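Local structure of aldo-keto reductase family 1, member B4 (Aldose reductase) (Schistosoma japonicum, 4HBK) at residues A[78-83]-A[127-132]; A[120-125]-A[172-177]; A[156-159]-A[163-166]. The protein probably catalyses the NADPH-dependent reduction of sugar aldehydes and other carbonyl compounds to alcohols, as an aldose reductase of the aldo/keto reductase family. All blocks are in the same frame, centred on the assembly; numbering follows the deposited sequence.

Contact 1 of 3, residues A[78-83]-A[127-132]; sequences CAYVYR and EETLKN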
# COMPACT_ATOMS: atom_id res chain seq x y z
N CYS A 78 2.66 5.02 -4.01
CA CYS A 78 2.94 4.90 -5.44
C CYS A 78 3.43 3.50 -5.80
O CYS A 78 3.63 2.66 -4.93
CB CYS A 78 3.99 5.94 -5.88
SG CYS A 78 3.70 7.64 -5.28
N ALA A 79 3.63 3.25 -7.08
CA ALA A 79 4.22 1.99 -7.50
C ALA A 79 4.78 2.09 -8.90
O ALA A 79 4.20 2.73 -9.78
CB ALA A 79 3.21 0.83 -7.37
N TYR A 80 5.93 1.46 -9.10
CA TYR A 80 6.59 1.46 -10.39
C TYR A 80 5.66 0.92 -11.44
O TYR A 80 5.61 1.41 -12.56
CB TYR A 80 7.85 0.59 -10.31
CG TYR A 80 8.63 0.53 -11.60
CD1 TYR A 80 9.75 1.34 -11.79
CD2 TYR A 80 8.27 -0.34 -12.62
CE1 TYR A 80 10.48 1.28 -12.96
CE2 TYR A 80 8.99 -0.40 -13.80
CZ TYR A 80 10.09 0.41 -13.97
OH TYR A 80 10.82 0.35 -15.14
N VAL A 81 4.90 -0.11 -11.07
CA VAL A 81 4.11 -0.86 -12.05
C VAL A 81 2.93 -0.07 -12.65
O VAL A 81 2.40 -0.45 -13.68
CB VAL A 81 3.57 -2.18 -11.46
CG1 VAL A 81 2.51 -1.90 -10.41
CG2 VAL A 81 3.00 -3.06 -12.55
N TYR A 82 2.52 1.02 -12.00
CA TYR A 82 1.41 1.82 -12.53
C TYR A 82 1.91 2.73 -13.65
O TYR A 82 1.11 3.37 -14.33
CB TYR A 82 0.77 2.65 -11.43
CG TYR A 82 0.21 1.82 -10.31
CD1 TYR A 82 -0.60 0.72 -10.58
CD2 TYR A 82 0.48 2.11 -8.99
CE1 TYR A 82 -1.12 -0.06 -9.57
CE2 TYR A 82 -0.04 1.34 -7.96
CZ TYR A 82 -0.83 0.25 -8.26
OH TYR A 82 -1.36 -0.52 -7.26
N ARG A 83 3.23 2.80 -13.81
CA ARG A 83 3.84 3.52 -14.91
C ARG A 83 3.46 5.00 -14.97
O ARG A 83 3.29 5.56 -16.05
CB ARG A 83 3.49 2.84 -16.24
CG ARG A 83 4.08 1.46 -16.36
CD ARG A 83 4.65 1.23 -17.75
NE ARG A 83 3.79 0.36 -18.54
CZ ARG A 83 4.20 -0.73 -19.17
NH1 ARG A 83 5.48 -1.08 -19.12
NH2 ARG A 83 3.34 -1.46 -19.87
N GLU A 127 16.48 3.47 -7.98
CA GLU A 127 17.06 4.71 -8.50
C GLU A 127 16.20 5.28 -9.60
O GLU A 127 16.07 6.50 -9.73
CB GLU A 127 18.48 4.47 -9.02
CG GLU A 127 19.50 4.24 -7.90
CD GLU A 127 20.91 3.94 -8.41
OE1 GLU A 127 21.88 4.17 -7.67
OE2 GLU A 127 21.04 3.46 -9.55
N GLU A 128 15.60 4.39 -10.39
CA GLU A 128 14.73 4.78 -11.48
C GLU A 128 13.45 5.42 -10.95
O GLU A 128 13.05 6.49 -11.39
CB GLU A 128 14.40 3.55 -12.33
CG GLU A 128 13.10 3.65 -13.12
CD GLU A 128 13.32 4.12 -14.54
OE1 GLU A 128 14.08 5.10 -14.73
OE2 GLU A 128 12.74 3.50 -15.47
N THR A 129 12.82 4.73 -10.00
CA THR A 129 11.65 5.25 -9.31
C THR A 129 11.93 6.64 -8.70
O THR A 129 11.14 7.56 -8.84
CB THR A 129 11.15 4.24 -8.23
OG1 THR A 129 10.32 3.25 -8.86
CG2 THR A 129 10.39 4.94 -7.10
N LEU A 130 13.08 6.78 -8.04
CA LEU A 130 13.43 8.06 -7.41
C LEU A 130 13.67 9.14 -8.45
O LEU A 130 13.34 10.31 -8.24
CB LEU A 130 14.69 7.92 -6.55
CG LEU A 130 14.55 7.18 -5.23
CD1 LEU A 130 15.92 6.81 -4.68
CD2 LEU A 130 13.79 8.04 -4.25
N LYS A 131 14.26 8.75 -9.57
CA LYS A 131 14.43 9.67 -10.68
C LYS A 131 13.08 10.19 -11.13
O LYS A 131 12.87 11.40 -11.21
CB LYS A 131 15.15 8.98 -11.84
CG LYS A 131 15.35 9.83 -13.07
CD LYS A 131 16.20 9.08 -14.08
CE LYS A 131 16.29 9.84 -15.40
NZ LYS A 131 16.57 8.93 -16.55
N ASN A 132 12.17 9.28 -11.45
CA ASN A 132 10.83 9.65 -11.91
C ASN A 132 10.03 10.47 -10.90
O ASN A 132 9.32 11.40 -11.27
CB ASN A 132 10.03 8.41 -12.31
CG ASN A 132 10.54 7.80 -13.62
OD1 ASN A 132 11.11 8.50 -14.45
ND2 ASN A 132 10.33 6.51 -13.79

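Contact 2 of 3, residues A[120-125]-A[172-177]; sequences EHVRKA and EDTWKE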
# COMPACT_ATOMS: atom_id res chain seq x y z
N GLU A 120 20.75 -8.17 -8.41
CA GLU A 120 21.53 -7.26 -9.24
C GLU A 120 20.70 -6.14 -9.88
O GLU A 120 21.26 -5.21 -10.45
CB GLU A 120 22.32 -8.04 -10.31
CG GLU A 120 21.47 -8.69 -11.40
CD GLU A 120 21.14 -10.15 -11.11
OE1 GLU A 120 21.03 -10.54 -9.92
OE2 GLU A 120 20.99 -10.91 -12.10
N HIS A 121 19.37 -6.23 -9.78
CA HIS A 121 18.48 -5.25 -10.40
C HIS A 121 17.78 -4.31 -9.41
O HIS A 121 17.26 -3.27 -9.81
CB HIS A 121 17.42 -5.96 -11.25
CG HIS A 121 17.99 -6.72 -12.40
ND1 HIS A 121 17.65 -8.04 -12.66
CD2 HIS A 121 18.87 -6.36 -13.37
CE1 HIS A 121 18.31 -8.46 -13.73
NE2 HIS A 121 19.05 -7.46 -14.18
N VAL A 122 17.74 -4.69 -8.14
CA VAL A 122 17.01 -3.91 -7.14
C VAL A 122 17.45 -2.43 -7.08
O VAL A 122 16.61 -1.54 -7.10
CB VAL A 122 17.13 -4.54 -5.75
CG1 VAL A 122 16.45 -3.67 -4.72
CG2 VAL A 122 16.53 -5.94 -5.75
N ARG A 123 18.75 -2.18 -7.04
CA ARG A 123 19.27 -0.81 -6.90
C ARG A 123 18.81 0.10 -8.02
O ARG A 123 18.32 1.22 -7.78
CB ARG A 123 20.80 -0.83 -6.83
CG ARG A 123 21.47 0.55 -7.00
CD ARG A 123 21.15 1.47 -5.84
NE ARG A 123 21.45 0.82 -4.58
CZ ARG A 123 22.45 1.16 -3.77
NH1 ARG A 123 23.24 2.18 -4.10
NH2 ARG A 123 22.64 0.50 -2.64
N LYS A 124 18.97 -0.36 -9.25
CA LYS A 124 18.61 0.46 -10.40
C LYS A 124 17.12 0.74 -10.44
O LYS A 124 16.71 1.82 -10.83
CB LYS A 124 19.09 -0.18 -11.71
CG LYS A 124 20.62 -0.22 -11.84
CD LYS A 124 21.08 -0.68 -13.23
CE LYS A 124 22.61 -0.60 -13.36
NZ LYS A 124 23.13 0.81 -13.27
N ALA A 125 16.31 -0.23 -10.04
CA ALA A 125 14.86 -0.03 -10.06
C ALA A 125 14.49 1.06 -9.07
O ALA A 125 13.66 1.92 -9.36
CB ALA A 125 14.13 -1.33 -9.73
N GLU A 172 14.67 -13.71 0.85
CA GLU A 172 15.73 -13.15 1.69
C GLU A 172 16.85 -12.51 0.88
O GLU A 172 17.51 -11.59 1.36
CB GLU A 172 16.28 -14.18 2.69
CG GLU A 172 16.84 -15.47 2.07
CD GLU A 172 15.77 -16.54 1.83
OE1 GLU A 172 14.57 -16.20 1.74
OE2 GLU A 172 16.14 -17.74 1.74
N ASP A 173 17.04 -12.98 -0.35
CA ASP A 173 18.05 -12.40 -1.24
C ASP A 173 17.64 -11.03 -1.75
O ASP A 173 18.45 -10.10 -1.81
CB ASP A 173 18.35 -13.33 -2.42
CG ASP A 173 18.96 -14.66 -1.99
OD1 ASP A 173 19.27 -14.85 -0.79
OD2 ASP A 173 19.15 -15.52 -2.87
N THR A 174 16.37 -10.89 -2.15
CA THR A 174 15.88 -9.57 -2.56
C THR A 174 15.96 -8.64 -1.36
O THR A 174 16.37 -7.49 -1.48
CB THR A 174 14.45 -9.63 -3.08
OG1 THR A 174 14.38 -10.54 -4.18
CG2 THR A 174 14.00 -8.24 -3.55
N TRP A 175 15.60 -9.16 -0.19
CA TRP A 175 15.56 -8.32 1.00
C TRP A 175 16.93 -7.76 1.35
O TRP A 175 17.04 -6.62 1.80
CB TRP A 175 14.98 -9.08 2.20
CG TRP A 175 14.72 -8.21 3.38
CD1 TRP A 175 15.50 -8.09 4.50
CD2 TRP A 175 13.62 -7.31 3.56
NE1 TRP A 175 14.94 -7.18 5.37
CE2 TRP A 175 13.79 -6.69 4.82
CE3 TRP A 175 12.51 -6.97 2.78
CZ2 TRP A 175 12.88 -5.75 5.31
CZ3 TRP A 175 11.61 -6.04 3.27
CH2 TRP A 175 11.80 -5.44 4.52
N LYS A 176 17.97 -8.56 1.14
CA LYS A 176 19.32 -8.08 1.42
C LYS A 176 19.60 -6.80 0.64
O LYS A 176 20.19 -5.86 1.17
CB LYS A 176 20.39 -9.14 1.12
CG LYS A 176 20.61 -10.10 2.27
CD LYS A 176 22.05 -10.60 2.32
CE LYS A 176 22.25 -11.82 1.44
NZ LYS A 176 21.24 -12.87 1.77
N GLU A 177 19.18 -6.76 -0.62
CA GLU A 177 19.38 -5.56 -1.43
C GLU A 177 18.51 -4.41 -0.94
O GLU A 177 18.90 -3.25 -1.03
CB GLU A 177 19.11 -5.84 -2.91
CG GLU A 177 20.23 -6.55 -3.61
CD GLU A 177 21.55 -5.80 -3.48
OE1 GLU A 177 22.52 -6.43 -3.05
OE2 GLU A 177 21.60 -4.59 -3.81
O HOH W 1 20.54 -1.95 -3.17
O HOH W 2 21.30 -4.15 -6.92

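Contact 3 of 3, residues A[156-159]-A[163-166]; sequences FPTD and QLCL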
# COMPACT_ATOMS: atom_id res chain seq x y z
N PHE A 156 4.71 -7.52 -17.31
CA PHE A 156 4.13 -8.85 -17.16
C PHE A 156 4.62 -9.74 -18.30
O PHE A 156 3.92 -9.93 -19.29
CB PHE A 156 2.60 -8.76 -17.20
CG PHE A 156 2.00 -8.16 -15.96
CD1 PHE A 156 1.50 -8.97 -14.95
CD2 PHE A 156 1.91 -6.78 -15.82
CE1 PHE A 156 0.94 -8.42 -13.81
CE2 PHE A 156 1.35 -6.22 -14.68
CZ PHE A 156 0.86 -7.04 -13.68
N PRO A 157 5.85 -10.29 -18.16
CA PRO A 157 6.40 -11.13 -19.23
C PRO A 157 5.45 -12.29 -19.49
O PRO A 157 5.06 -12.96 -18.53
CB PRO A 157 7.71 -11.67 -18.65
CG PRO A 157 7.95 -10.92 -17.38
CD PRO A 157 6.65 -10.33 -16.93
N THR A 158 5.09 -12.54 -20.75
CA THR A 158 4.04 -13.51 -21.05
C THR A 158 4.40 -14.45 -22.20
O THR A 158 5.05 -14.05 -23.15
CB THR A 158 2.70 -12.78 -21.36
OG1 THR A 158 2.34 -11.92 -20.26
CG2 THR A 158 1.57 -13.79 -21.59
N ASP A 159 3.97 -15.71 -22.10
CA ASP A 159 4.10 -16.71 -23.17
C ASP A 159 3.31 -16.31 -24.39
O ASP A 159 2.76 -15.22 -24.46
CB ASP A 159 3.48 -18.04 -22.73
CG ASP A 159 4.45 -18.94 -22.04
OD1 ASP A 159 5.67 -18.78 -22.28
OD2 ASP A 159 4.00 -19.81 -21.27
N GLN A 163 0.67 -17.45 -20.68
CA GLN A 163 1.17 -17.72 -19.34
C GLN A 163 2.22 -16.70 -18.95
O GLN A 163 3.01 -16.27 -19.79
CB GLN A 163 1.82 -19.11 -19.27
CG GLN A 163 0.93 -20.24 -19.71
CD GLN A 163 0.05 -20.75 -18.60
OE1 GLN A 163 -1.08 -20.28 -18.42
NE2 GLN A 163 0.56 -21.71 -17.83
N LEU A 164 2.24 -16.33 -17.68
CA LEU A 164 3.26 -15.43 -17.15
C LEU A 164 4.62 -16.14 -17.13
O LEU A 164 4.70 -17.34 -16.90
CB LEU A 164 2.85 -14.99 -15.74
CG LEU A 164 2.56 -13.50 -15.48
CD1 LEU A 164 1.97 -12.82 -16.67
CD2 LEU A 164 1.67 -13.30 -14.24
N CYS A 165 5.69 -15.40 -17.42
CA CYS A 165 7.04 -15.96 -17.35
C CYS A 165 7.57 -15.78 -15.93
O CYS A 165 8.04 -14.70 -15.57
CB CYS A 165 7.97 -15.30 -18.37
SG CYS A 165 7.52 -15.60 -20.12
N LEU A 166 7.48 -16.83 -15.13
CA LEU A 166 7.88 -16.80 -13.72
C LEU A 166 9.40 -16.79 -13.55
O LEU A 166 10.14 -17.20 -14.44
CB LEU A 166 7.29 -18.01 -13.00
CG LEU A 166 5.85 -17.93 -12.46
CD1 LEU A 166 5.08 -16.74 -12.99
CD2 LEU A 166 5.09 -19.23 -12.73

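Contact 1 of 3, residues A[78-83]-A[127-132]
Tyr80 leans out of the loop after strand 75-77 and lays one edge of its ring against Glu128 and Thr129 of helix 119-133. The setting is a (beta/alpha)8 barrel, in which the turn leaving one strand reaches the helix that follows the next. CG stands anti to the backbone N (chi1 -179°), which carries the ring outward from the short 3-10 turn 80-82 and across to the helix. Followed outward, the side chain meets the helix atom by atom. CB lies 3.9 Å from Thr129 OG1, and CD1 approaches the same hydroxyl oxygen more closely, at 3.5 Å. Next along the rim, CE1 touches Glu128 CG at 3.5 Å. Both partners lie near the ring plane, so the contact is made at the ring edge; Phe116 also meets this ring edge-to-face. Tyrosine suits the place because its flat hydrocarbon edge can pack against the helix while its hydroxyl ends beside the Glu128 carboxylate.

Thr129, small and buried, sits beside that edge, and its hydroxyl is satisfied by a hydrogen bond with Glu85 OE1 of helix 85-98. Glu128, partly exposed, bends at chi2 (95°), offering its methylene to the ring while the carboxylate turns toward the phenol end. Tyr82, the predicted proton donor, belongs to the same turn as Tyr80; its OH is hydrogen-bonded to Lys291 NZ. One bond that holds the turn is Arg83 N to Tyr80 O, 3.0 Å. At the very tip of the tyrosine, OH lies 3.7 Å from Glu128 OE2, the carboxylate tilted 30° from the ring plane.

Contact 2 of 3, residues A[120-125]-A[172-177]
In the outer layer of helices around the barrel, Val122 of helix 119-133 packs against Glu177 and Thr174 of helix 171-183. The two helices follow neighbouring strands, 107-112 and 138-143, and so lie side by side. Val122 points toward the other helix and presses its branch point onto the aliphatic base of the glutamate, CB to Glu177 CB at 3.7 Å. Both methyls also come close to that carbon, CG1 at 3.9 Å from Glu177 CB. CG2 continues to the methyl of Thr174, with Val122 CG2 and Thr174 CG2 4.1 Å apart. A beta-branched valine suits this place between helix and strand, being compact and wholly apolar, and Leu112 of strand 107-112 touches both Val122 and Thr174 from the barrel side. The bond of Thr174 OG1 with Phe117 O helps fix the rotation that leaves the methyl facing the valine.

Above this apolar floor the contact becomes polar and is mediated by water. Glu177 bends at chi2 (-56°), bringing its carboxylate over the gap between the helices. One water accepts from Arg123 NE, lying in the plane of the guanidinium at its edge, and donates to Glu177 O at 3.0 Å and to Glu177 OE2 at 2.9 Å. A second water accepts from Arg123 N and donates to Glu177 OE2 at 3.2 Å, so this one carboxylate oxygen takes both bridges. Arginine and glutamate are thus coupled through solvent, their charged atoms Arg123 NH2 and Glu177 OE2 being 5.3 Å apart. Each has a direct ionic partner elsewhere: Glu184 for Arg123, Lys180 for Glu177. The hydrated rim is particular to this contact, but helices that follow adjacent parallel strands and pack side by side round the sheet are characteristic of the (beta/alpha)8 barrel.

Contact 3 of 3, residues A[156-159]-A[163-166]
Asp159 and Cys165 supply the two N-H groups that tie segment 156-159 to segment 163-166. Asp159 N donates to Gln163 O at 2.6 Å, in the carbonyl plane and nearly straight (170° at the hydrogen). Cys165 N donates to Pro157 O at 2.8 Å, this time from above the carbonyl plane. Between the bonds, Thr158 and Leu164 form an antiparallel, non-hydrogen-bonded pair, where the CA-H of each approaches the other segment's carbonyl: Thr158 CA lies 3.2 Å from Gln163 O. Proline, with no N-H to give, fits a position where its carbonyl is what pairs. The Asp159 carboxylate lies alongside the base of Gln163, its plane nearly coplanar with the amide (20°).

This single beta bridge closes a short hairpin-like excursion within the long loop that follows strand 138-143, the loop that in aldose reductases flanks the substrate pocket. On one side of it Pro157 CB packs on Cys165 CB at 3.7 Å. On the other, Leu164 CD1 reaches Phe156 CB at 4.1 Å and Thr158 OG1 at 3.7 Å. With OG1 anti to the carbonyl carbon, Thr158 swings its hydroxyl back to donate to Phe156 O at 2.7 Å, bracing the first segment.

Further out, the Leu164 side chain rests on Gln331 and Met332 near the C-terminus, and the Cys165 backbone is hydrogen-bonded to Lys150. The Phe156 ring meets that of Trp113, their planes about 55° apart.

Contacts 1 and 2 share helix 119-133, which meets loop 78-83, holding the predicted proton donor, through residues 127-132 and its neighbour helix 171-183 through residues 120-125. Contact 2 is buried, contact 1 only partly so, and both depend on side-chain packing, with waters adding a polar rim in contact 2. Contact 3 is a surface contact and shifts the balance: two loop segments, mostly at the surface, are joined by backbone hydrogen bonds as well as side-chain contacts. Contacts 1 and 3 nevertheless touch, Val81 CG2 lying 4.2 Å from Phe156 CE2. Contact 2 stays apart from contact 3, with nearest atoms about 11 Å away.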